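Local coordinates for SusD-like carbohydrate binding protein BF1063 (Bacteroides fragilis NCTC 9343, PDB 3I4G) that probably binds carbohydrate at the cell surface as an outer-membrane protein of the SusD family, whose members work beside TonB-dependent transporters in glycan uptake, at residues D38-N43 / P267-S272; D320-Y325 / M362-E367; I329-E334 / F366-P371. All blocks are in the same frame, centred on the assembly; numbering follows the deposited sequence. Where two conformers were deposited one is given.

Interaction 1. Residues D38-N43 / P267-S272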
loop_
_atom_site.group_PDB
_atom_site.type_symbol
_atom_site.label_atom_id
_atom_site.label_comp_id
_atom_site.label_asym_id
_atom_site.label_seq_id
_atom_site.Cartn_x
_atom_site.Cartn_y
_atom_site.Cartn_z
ATOM N N ASP A 38 8.976 10.215 -14.333
ATOM C CA ASP A 38 9.080 11.391 -13.507
ATOM C C ASP A 38 7.753 12.115 -13.363
ATOM O O ASP A 38 7.114 12.454 -14.360
ATOM C CB ASP A 38 10.108 12.336 -14.159
ATOM C CG ASP A 38 10.342 13.609 -13.373
ATOM O OD1 ASP A 38 10.122 13.625 -12.146
ATOM O OD2 ASP A 38 10.770 14.606 -14.010
ATOM N N GLY A 39 7.334 12.331 -12.115
ATOM C CA GLY A 39 6.189 13.164 -11.832
ATOM C C GLY A 39 4.804 12.627 -11.693
ATOM O O GLY A 39 4.593 11.547 -11.159
ATOM N N VAL A 40 3.853 13.422 -12.161
ATOM C CA VAL A 40 2.435 13.124 -11.988
ATOM C C VAL A 40 2.011 11.981 -12.873
ATOM O O VAL A 40 2.391 11.925 -14.060
ATOM C CB VAL A 40 1.617 14.361 -12.304
ATOM C CG1 VAL A 40 0.113 14.086 -12.326
ATOM C CG2 VAL A 40 1.956 15.479 -11.275
ATOM N N GLU A 41 1.242 11.065 -12.301
ATOM C CA GLU A 41 0.642 9.970 -13.080
ATOM C C GLU A 41 -0.831 9.946 -12.758
ATOM O O GLU A 41 -1.240 10.170 -11.629
ATOM C CB GLU A 41 1.311 8.645 -12.792
ATOM C CG GLU A 41 1.253 8.185 -11.369
ATOM C CD GLU A 41 1.849 6.833 -11.118
ATOM O OE1 GLU A 41 2.612 6.318 -11.970
ATOM O OE2 GLU A 41 1.532 6.231 -10.067
ATOM N N TYR A 42 -1.639 9.626 -13.769
ATOM C CA TYR A 42 -3.095 9.606 -13.661
ATOM C C TYR A 42 -3.644 8.209 -13.549
ATOM O O TYR A 42 -4.858 8.011 -13.484
ATOM C CB TYR A 42 -3.708 10.341 -14.855
ATOM C CG TYR A 42 -3.274 11.793 -14.863
ATOM C CD1 TYR A 42 -3.829 12.701 -13.968
ATOM C CD2 TYR A 42 -2.247 12.234 -15.698
ATOM C CE1 TYR A 42 -3.410 14.028 -13.963
ATOM C CE2 TYR A 42 -1.832 13.558 -15.664
ATOM C CZ TYR A 42 -2.425 14.423 -14.790
ATOM O OH TYR A 42 -2.027 15.773 -14.754
ATOM N N ASN A 43 -2.739 7.232 -13.430
ATOM C CA ASN A 43 -3.052 5.833 -13.303
ATOM C C ASN A 43 -1.784 5.145 -12.834
ATOM O O ASN A 43 -0.705 5.752 -12.863
ATOM C CB ASN A 43 -3.573 5.274 -14.634
ATOM C CG ASN A 43 -2.795 5.743 -15.789
ATOM O OD1 ASN A 43 -1.606 5.423 -15.942
ATOM N ND2 ASN A 43 -3.431 6.607 -16.600
ATOM N N PRO A 267 2.792 14.967 -4.242
ATOM C CA PRO A 267 2.328 16.241 -3.666
ATOM C C PRO A 267 1.328 17.001 -4.546
ATOM O O PRO A 267 0.306 17.491 -4.055
ATOM C CB PRO A 267 3.624 17.016 -3.470
ATOM C CG PRO A 267 4.674 15.937 -3.354
ATOM C CD PRO A 267 4.257 14.937 -4.378
ATOM N N GLN A 268 1.614 17.120 -5.843
ATOM C CA GLN A 268 0.661 17.788 -6.715
ATOM C C GLN A 268 -0.693 17.131 -6.619
ATOM O O GLN A 268 -1.752 17.798 -6.643
ATOM C CB GLN A 268 1.173 17.713 -8.155
ATOM C CG GLN A 268 0.178 18.269 -9.191
ATOM C CD GLN A 268 0.009 19.755 -9.090
ATOM O OE1 GLN A 268 0.750 20.503 -9.738
ATOM N NE2 GLN A 268 -0.910 20.202 -8.237
ATOM N N HIS A 269 -0.704 15.814 -6.575
ATOM C CA HIS A 269 -1.952 15.103 -6.563
ATOM C C HIS A 269 -2.684 15.087 -5.249
ATOM O O HIS A 269 -3.919 15.127 -5.264
ATOM C CB HIS A 269 -1.782 13.624 -7.011
ATOM C CG HIS A 269 -2.456 13.338 -8.314
ATOM N ND1 HIS A 269 -1.881 12.569 -9.303
ATOM C CD2 HIS A 269 -3.672 13.711 -8.773
ATOM C CE1 HIS A 269 -2.715 12.514 -10.333
ATOM N NE2 HIS A 269 -3.809 13.197 -10.039
ATOM N N ALA A 270 -1.955 15.031 -4.146
ATOM C CA ALA A 270 -2.581 14.729 -2.847
ATOM C C ALA A 270 -2.505 15.808 -1.776
ATOM O O ALA A 270 -3.101 15.632 -0.721
ATOM C CB ALA A 270 -2.033 13.423 -2.281
ATOM N N LEU A 271 -1.748 16.881 -2.009
ATOM C CA LEU A 271 -1.857 18.049 -1.155
ATOM C C LEU A 271 -3.207 18.718 -1.421
ATOM O O LEU A 271 -3.858 18.488 -2.451
ATOM C CB LEU A 271 -0.725 19.058 -1.415
ATOM C CG LEU A 271 0.651 18.563 -1.015
ATOM C CD1 LEU A 271 1.759 19.581 -1.400
ATOM C CD2 LEU A 271 0.784 18.231 0.505
ATOM N N SER A 272 -3.637 19.596 -0.504
ATOM C CA SER A 272 -4.865 20.343 -0.697
ATOM C C SER A 272 -4.561 21.663 -1.414
ATOM O O SER A 272 -3.391 22.049 -1.596
ATOM C CB SER A 272 -5.592 20.560 0.636
ATOM O OG SER A 272 -4.990 21.588 1.385
#
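Val-40 and His-269 mark the closest approach of the backbones, their CA atoms 7.3 Å apart, where the irregular loop 38-43 passes the last turn of helix 266-270; no hydrogen bond joins the two segments directly. Val-40 reaches across with both methyls. CG1, anti to the backbone N (chi1 172°), comes obliquely to the imidazole and lies 3.8 Å from CE1 of His-269, while CG2 rests on the aliphatic root of Gln-268, 3.9 Å from its CG. Beyond that root the Gln-268 chain bends, and its amide turns to other partners: OE1 accepts from Gln-376 NE2 and NE2 weakly reaches Gly-276 O.

The imidazole of His-269 is the wedge of the contact. CE1 is directed at the loop backbone, 3.1 Å from Glu-41 O, which lies near the ring plane at its edge, a polar C-H beside a carbonyl oxygen. ND1 is 3.4 Å from the same oxygen but poorly angled for a hydrogen bond; it is bonded instead to the hydroxyl of Tyr-50, which also holds Glu-41 N and so ties the histidine to the loop indirectly. Tyr-42 swings its ring in from the side, CD1 standing 3.8 Å from His-269 CE1. The planes are turned 80° apart with centroids separated by 5.5 Å, an oblique pairing. Trp-278 touches Tyr-42 and also meets the His-269 ring edge-to-face.

NE2 of His-269 is hydrogen-bonded to the sulfonate oxygen O3S of a bound HEPES molecule, probably from the crystallisation liquor. A histidine set among Tyr-42, Tyr-50 and Trp-278 and bonded to a buffer molecule is consistent with an aromatic-lined ligand pocket, as in the glycan-binding sites of SusD proteins.

Interaction 2. Residues D320-Y325 / M362-E367. With EDO (1,2-ethanediol), chain C.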
loop_
_atom_site.group_PDB
_atom_site.type_symbol
_atom_site.label_atom_id
_atom_site.label_comp_id
_atom_site.label_asym_id
_atom_site.label_seq_id
_atom_site.Cartn_x
_atom_site.Cartn_y
_atom_site.Cartn_z
ATOM N N ASP A 320 -3.600 11.645 14.019
ATOM C CA ASP A 320 -3.065 12.915 13.549
ATOM C C ASP A 320 -1.798 12.727 12.725
ATOM O O ASP A 320 -1.524 13.561 11.857
ATOM C CB ASP A 320 -2.814 13.885 14.741
ATOM C CG ASP A 320 -4.073 14.568 15.242
ATOM O OD1 ASP A 320 -4.951 14.874 14.392
ATOM O OD2 ASP A 320 -4.150 14.845 16.479
ATOM N N TYR A 321 -1.018 11.673 12.947
ATOM C CA TYR A 321 0.155 11.471 12.078
ATOM C C TYR A 321 -0.227 11.117 10.637
ATOM O O TYR A 321 0.506 11.399 9.718
ATOM C CB TYR A 321 1.067 10.353 12.569
ATOM C CG TYR A 321 1.703 10.564 13.934
ATOM C CD1 TYR A 321 1.989 11.817 14.408
ATOM C CD2 TYR A 321 2.124 9.476 14.704
ATOM C CE1 TYR A 321 2.605 12.006 15.657
ATOM C CE2 TYR A 321 2.721 9.642 15.945
ATOM C CZ TYR A 321 2.953 10.905 16.412
ATOM O OH TYR A 321 3.560 11.129 17.650
ATOM N N THR A 322 -1.385 10.504 10.466
ATOM C CA THR A 322 -1.779 9.934 9.174
ATOM C C THR A 322 -2.756 10.760 8.367
ATOM O O THR A 322 -2.631 10.801 7.120
ATOM C CB THR A 322 -2.334 8.533 9.409
ATOM O OG1 THR A 322 -1.316 7.754 10.087
ATOM C CG2 THR A 322 -2.681 7.824 8.112
ATOM N N ILE A 323 -3.695 11.420 9.037
ATOM C CA ILE A 323 -4.737 12.186 8.352
ATOM C C ILE A 323 -4.900 13.546 8.966
ATOM O O ILE A 323 -4.486 13.768 10.119
ATOM C CB ILE A 323 -6.108 11.403 8.370
ATOM C CG1 ILE A 323 -6.685 11.275 9.787
ATOM C CG2 ILE A 323 -5.927 10.041 7.737
ATOM C CD1 ILE A 323 -8.073 10.601 9.846
ATOM N N TYR A 324 -5.513 14.471 8.226
ATOM C CA TYR A 324 -5.883 15.787 8.791
ATOM C C TYR A 324 -7.302 16.118 8.319
ATOM O O TYR A 324 -7.916 15.366 7.522
ATOM C CB TYR A 324 -4.817 16.877 8.545
ATOM C CG TYR A 324 -4.519 17.257 7.118
ATOM C CD1 TYR A 324 -3.576 16.552 6.397
ATOM C CD2 TYR A 324 -5.085 18.375 6.535
ATOM C CE1 TYR A 324 -3.225 16.915 5.127
ATOM C CE2 TYR A 324 -4.758 18.741 5.243
ATOM C CZ TYR A 324 -3.842 18.003 4.552
ATOM O OH TYR A 324 -3.520 18.372 3.265
ATOM N N TYR A 325 -7.836 17.212 8.856
ATOM C CA TYR A 325 -9.261 17.535 8.819
ATOM C C TYR A 325 -9.423 19.022 9.085
ATOM O O TYR A 325 -8.444 19.712 9.397
ATOM C CB TYR A 325 -10.006 16.704 9.883
ATOM C CG TYR A 325 -9.216 16.617 11.176
ATOM C CD1 TYR A 325 -9.237 17.656 12.075
ATOM C CD2 TYR A 325 -8.429 15.514 11.476
ATOM C CE1 TYR A 325 -8.470 17.637 13.206
ATOM C CE2 TYR A 325 -7.656 15.489 12.661
ATOM C CZ TYR A 325 -7.695 16.549 13.520
ATOM O OH TYR A 325 -6.907 16.531 14.663
HETATM N N MSE A 362 -4.819 13.265 3.536
HETATM C CA MSE A 362 -3.700 12.450 4.005
HETATM C C MSE A 362 -2.524 13.317 4.418
HETATM O O MSE A 362 -2.011 14.103 3.647
HETATM C CB MSE A 362 -3.240 11.469 2.904
HETATM C CG MSE A 362 -2.063 10.595 3.317
HETATM SE SE MSE A 362 -1.646 9.272 1.944
HETATM C CE MSE A 362 -0.849 10.451 0.752
ATOM N N ARG A 363 -2.072 13.133 5.652
ATOM C CA ARG A 363 -0.860 13.789 6.183
ATOM C C ARG A 363 0.385 12.939 5.911
ATOM O O ARG A 363 1.482 13.477 5.699
ATOM C CB ARG A 363 -0.996 14.038 7.694
ATOM C CG ARG A 363 0.063 14.977 8.236
ATOM C CD ARG A 363 0.058 15.118 9.733
ATOM N NE ARG A 363 -1.095 15.820 10.295
ATOM C CZ ARG A 363 -1.172 17.139 10.456
ATOM N NH1 ARG A 363 -0.231 17.945 9.986
ATOM N NH2 ARG A 363 -2.235 17.670 11.032
ATOM N N LYS A 364 0.244 11.622 5.951
ATOM C CA LYS A 364 1.356 10.692 5.731
ATOM C C LYS A 364 2.028 10.999 4.401
ATOM O O LYS A 364 1.355 11.339 3.437
ATOM C CB LYS A 364 0.867 9.263 5.769
ATOM C CG LYS A 364 1.960 8.202 5.752
ATOM C CD LYS A 364 1.427 6.797 6.024
ATOM C CE LYS A 364 1.171 6.536 7.534
ATOM N NZ LYS A 364 0.648 5.165 7.829
ATOM N N TYR A 365 3.372 10.871 4.403
ATOM C CA TYR A 365 4.286 11.033 3.258
ATOM C C TYR A 365 4.711 12.472 2.969
ATOM O O TYR A 365 5.535 12.688 2.090
ATOM C CB TYR A 365 3.700 10.406 1.982
ATOM C CG TYR A 365 3.401 8.941 2.042
ATOM C CD1 TYR A 365 4.414 7.983 2.073
ATOM C CD2 TYR A 365 2.085 8.486 2.045
ATOM C CE1 TYR A 365 4.129 6.632 2.138
ATOM C CE2 TYR A 365 1.799 7.138 2.133
ATOM C CZ TYR A 365 2.812 6.212 2.155
ATOM O OH TYR A 365 2.509 4.892 2.182
ATOM N N PHE A 366 4.189 13.431 3.728
ATOM C CA PHE A 366 4.502 14.861 3.502
ATOM C C PHE A 366 5.336 15.441 4.621
ATOM O O PHE A 366 4.862 15.617 5.729
ATOM C CB PHE A 366 3.204 15.662 3.273
ATOM C CG PHE A 366 2.385 15.134 2.111
ATOM C CD1 PHE A 366 2.926 15.056 0.828
ATOM C CD2 PHE A 366 1.121 14.680 2.281
ATOM C CE1 PHE A 366 2.207 14.524 -0.217
ATOM C CE2 PHE A 366 0.404 14.151 1.221
ATOM C CZ PHE A 366 0.934 14.080 -0.023
ATOM N N GLU A 367 6.612 15.691 4.307
ATOM C CA GLU A 367 7.582 16.259 5.249
ATOM C C GLU A 367 7.314 17.744 5.329
ATOM O O GLU A 367 7.959 18.532 4.623
ATOM C CB GLU A 367 8.991 15.900 4.760
ATOM C CG GLU A 367 10.123 16.348 5.673
ATOM C CD GLU A 367 11.499 15.924 5.158
ATOM O OE1 GLU A 367 11.677 14.852 4.561
ATOM O OE2 GLU A 367 12.455 16.691 5.370
HETATM C C1 EDO C . 7.154 15.324 -0.702
HETATM O O1 EDO C . 7.106 14.071 -1.421
HETATM C C2 EDO C . 7.732 14.975 0.663
HETATM O O2 EDO C . 7.311 15.955 1.589
HETATM O O HOH W 1 -4.223 15.880 11.876
HETATM O O HOH W 2 -2.495 16.242 1.978
#
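Asp-320 offers its carbonyl O to Arg-363 NE at 2.8 Å, a weak bond with an N-H...O angle of only 118°; the Arg-363 chain, bent at chi3 (-69°), puts NE there. OD1 of Asp-320 takes the Tyr-325 hydroxyl on the syn lone pair and also a water that donates to Ile-323 O and accepts from Arg-363 NH2, while Arg-363 NH1 turns to Glu-368. Tyr-321 O lies 3.6 Å from CB of Arg-363. At the helix end, Thr-322 O is gripped by Arg-363 N at 2.8 Å and Lys-364 N at 3.2 Å, both from one face of the carbonyl plane. The Thr-322 and Lys-364 side chains run side by side; OG1 is bonded to Arg-318 O and NZ reaches Glu-451.

Ile-323 begins the two-stranded antiparallel ladder 323-325/360-362, facing Met-362, a selenomethionine, as a non-hydrogen-bonded pair just before the type II turn Arg-363 to Phe-366. From the next position Tyr-324 sends its ring edge to the second segment, CE1 3.4 Å from Met-362 O, with a water linking its OH to that same oxygen. CB of Tyr-324 lies 3.7 Å from Arg-363 NH2.

Interaction 3. Residues I329-E334 / F366-P371. With EDO (1,2-ethanediol), chain C.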
loop_
_atom_site.group_PDB
_atom_site.type_symbol
_atom_site.label_atom_id
_atom_site.label_comp_id
_atom_site.label_asym_id
_atom_site.label_seq_id
_atom_site.Cartn_x
_atom_site.Cartn_y
_atom_site.Cartn_z
ATOM N N ILE A 329 -3.648 21.912 11.615
ATOM C CA ILE A 329 -2.521 22.587 11.005
ATOM C C ILE A 329 -1.756 21.592 10.153
ATOM O O ILE A 329 -1.439 20.493 10.589
ATOM C CB ILE A 329 -1.605 23.204 12.073
ATOM C CG1 ILE A 329 -2.384 24.239 12.888
ATOM C CG2 ILE A 329 -0.364 23.845 11.410
ATOM C CD1 ILE A 329 -2.820 25.476 12.144
ATOM N N PHE A 330 -1.445 21.998 8.933
ATOM C CA PHE A 330 -0.664 21.211 7.969
ATOM C C PHE A 330 0.225 22.155 7.200
ATOM O O PHE A 330 -0.248 23.135 6.638
ATOM C CB PHE A 330 -1.596 20.434 7.039
ATOM C CG PHE A 330 -0.857 19.610 6.032
ATOM C CD1 PHE A 330 -0.294 18.390 6.342
ATOM C CD2 PHE A 330 -0.690 20.087 4.755
ATOM C CE1 PHE A 330 0.404 17.661 5.379
ATOM C CE2 PHE A 330 -0.010 19.333 3.796
ATOM C CZ PHE A 330 0.530 18.135 4.113
HETATM N N MSE A 331 1.511 21.857 7.167
HETATM C CA MSE A 331 2.469 22.752 6.510
HETATM C C MSE A 331 2.347 24.185 7.055
HETATM O O MSE A 331 2.457 25.182 6.319
HETATM C CB MSE A 331 2.371 22.709 4.971
HETATM C CG MSE A 331 2.888 21.443 4.423
HETATM SE SE MSE A 331 2.855 21.444 2.464
HETATM C CE MSE A 331 3.791 19.838 2.237
ATOM N N GLY A 332 2.113 24.285 8.355
ATOM C CA GLY A 332 2.143 25.571 9.029
ATOM C C GLY A 332 0.904 26.427 8.923
ATOM O O GLY A 332 0.889 27.529 9.451
ATOM N N THR A 333 -0.112 25.987 8.193
ATOM C CA THR A 333 -1.329 26.770 8.046
ATOM C C THR A 333 -2.527 25.856 8.224
ATOM O O THR A 333 -2.450 24.633 8.059
ATOM C CB THR A 333 -1.396 27.518 6.682
ATOM O OG1 THR A 333 -1.405 26.586 5.585
ATOM C CG2 THR A 333 -0.184 28.494 6.534
ATOM N N GLU A 334 -3.622 26.468 8.623
ATOM C CA GLU A 334 -4.829 25.727 8.952
ATOM C C GLU A 334 -5.550 25.215 7.712
ATOM O O GLU A 334 -5.818 25.965 6.772
ATOM C CB GLU A 334 -5.785 26.609 9.752
ATOM C CG GLU A 334 -7.023 25.876 10.303
ATOM C CD GLU A 334 -7.880 26.745 11.172
ATOM O OE1 GLU A 334 -7.323 27.554 11.936
ATOM O OE2 GLU A 334 -9.116 26.586 11.150
ATOM N N PHE A 366 4.189 13.431 3.728
ATOM C CA PHE A 366 4.502 14.861 3.502
ATOM C C PHE A 366 5.336 15.441 4.621
ATOM O O PHE A 366 4.862 15.617 5.729
ATOM C CB PHE A 366 3.204 15.662 3.273
ATOM C CG PHE A 366 2.385 15.134 2.111
ATOM C CD1 PHE A 366 2.926 15.056 0.828
ATOM C CD2 PHE A 366 1.121 14.680 2.281
ATOM C CE1 PHE A 366 2.207 14.524 -0.217
ATOM C CE2 PHE A 366 0.404 14.151 1.221
ATOM C CZ PHE A 366 0.934 14.080 -0.023
ATOM N N GLU A 367 6.612 15.691 4.307
ATOM C CA GLU A 367 7.582 16.259 5.249
ATOM C C GLU A 367 7.314 17.744 5.329
ATOM O O GLU A 367 7.959 18.532 4.623
ATOM C CB GLU A 367 8.991 15.900 4.760
ATOM C CG GLU A 367 10.123 16.348 5.673
ATOM C CD GLU A 367 11.499 15.924 5.158
ATOM O OE1 GLU A 367 11.677 14.852 4.561
ATOM O OE2 GLU A 367 12.455 16.691 5.370
ATOM N N GLU A 368 6.463 18.145 6.271
ATOM C CA GLU A 368 5.872 19.480 6.303
ATOM C C GLU A 368 6.819 20.622 6.568
ATOM O O GLU A 368 6.550 21.716 6.119
ATOM C CB GLU A 368 4.766 19.537 7.373
ATOM C CG GLU A 368 3.622 18.576 7.095
ATOM C CD GLU A 368 2.672 18.530 8.271
ATOM O OE1 GLU A 368 2.167 19.585 8.664
ATOM O OE2 GLU A 368 2.403 17.403 8.798
ATOM N N SER A 369 7.909 20.413 7.274
ATOM C CA SER A 369 8.798 21.539 7.561
ATOM C C SER A 369 9.793 21.819 6.443
ATOM O O SER A 369 10.414 22.884 6.438
ATOM C CB SER A 369 9.543 21.291 8.861
ATOM O OG SER A 369 10.339 20.127 8.768
ATOM N N THR A 370 9.897 20.916 5.470
ATOM C CA THR A 370 10.888 21.070 4.402
ATOM C C THR A 370 10.220 21.562 3.116
ATOM O O THR A 370 9.265 20.941 2.643
ATOM C CB THR A 370 11.585 19.737 4.169
ATOM O OG1 THR A 370 12.143 19.272 5.399
ATOM C CG2 THR A 370 12.702 19.882 3.169
ATOM N N PRO A 371 10.670 22.670 2.542
ATOM C CA PRO A 371 10.051 23.130 1.304
ATOM C C PRO A 371 10.120 22.108 0.183
ATOM O O PRO A 371 11.024 21.253 0.162
ATOM C CB PRO A 371 10.893 24.362 0.916
ATOM C CG PRO A 371 11.464 24.811 2.239
ATOM C CD PRO A 371 11.712 23.604 3.017
HETATM C C1 EDO C . 7.154 15.324 -0.702
HETATM O O1 EDO C . 7.106 14.071 -1.421
HETATM C C2 EDO C . 7.732 14.975 0.663
HETATM O O2 EDO C . 7.311 15.955 1.589
HETATM O O HOH W 3 1.956 20.265 11.186
HETATM O O HOH W 4 2.629 22.252 10.222
#
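A tight β-hairpin, strands 329-330 and 333-334 joined by a type I' turn from Phe-330 to Thr-333, is held through Met-331 by Glu-368, which sits in a type I turn running from Glu-367 to Thr-370. Glu-368 points its carboxylate at the hairpin bend: OE1 accepts Met-331 N at 2.8 Å, nearly straight at 167°, and is met on the anti side, 25° out of the carboxylate plane. Two waters also donate to OE1, one at 2.6 Å and another at 3.1 Å. The more distant water accepts from Gly-332 N, so that OE1 serves two successive amides of the turn, one directly and one through solvent. OE2 is held by the salt bridge to Arg-363, whose NH1 also binds Ile-329 O, and the carboxylate is thereby fixed at both oxygens.

Such a turn puts its two central residues, here Met-331 and Gly-332, in left-handed backbone conformation, and the strand before it delivers Phe-330 inward. With CG of Phe-330 anti to its backbone N, the Phe-330 and Glu-368 side chains cross at about a right angle, while ring and carboxylate planes are 29° apart, and CD1 lies 3.5 Å from Glu-368 CD. Farther out along the same ring, CZ touches Phe-366 CB at 3.7 Å, with that carbon at the edge of the Phe-330 ring. Tyr-324 stacks on Phe-330.

Met-331, a selenomethionine, adds a thinner apolar bridge: CG is 4.0 Å from Glu-368 CB, and the extended chain carries CE to 4.3 Å from Phe-366 CB. Within the type I turn, Thr-370 OG1 donates to Glu-367 OE2, which Ser-243 also binds, while Glu-367 N donates to O2 of an ethanediol molecule, probably from the crystallisation liquor, at 2.8 Å.

Interaction 2 is the buried one; interactions 1 and 3 are only partly buried and reach the surface. Interactions 2 and 3, their centres about 10 Å apart, share Phe-366 and Glu-367: backbone pairing and carbonyl acceptors dominate the first, a carboxylate with its waters and an aromatic cluster the second, and Arg-363 supplies charge to both. Interaction 1, with its centre about 16 and 17 Å from those of interactions 2 and 3, instead joins an early loop to helix 266-270 by side-chain packing and a carbonyl contact, with no direct hydrogen bond. The end of that helix and the residue after it connect all three, since Ala-270 CB packs 3.8 Å from Phe-366 CZ and Leu-271 CD2 lies 3.6 Å from Phe-330 CE2.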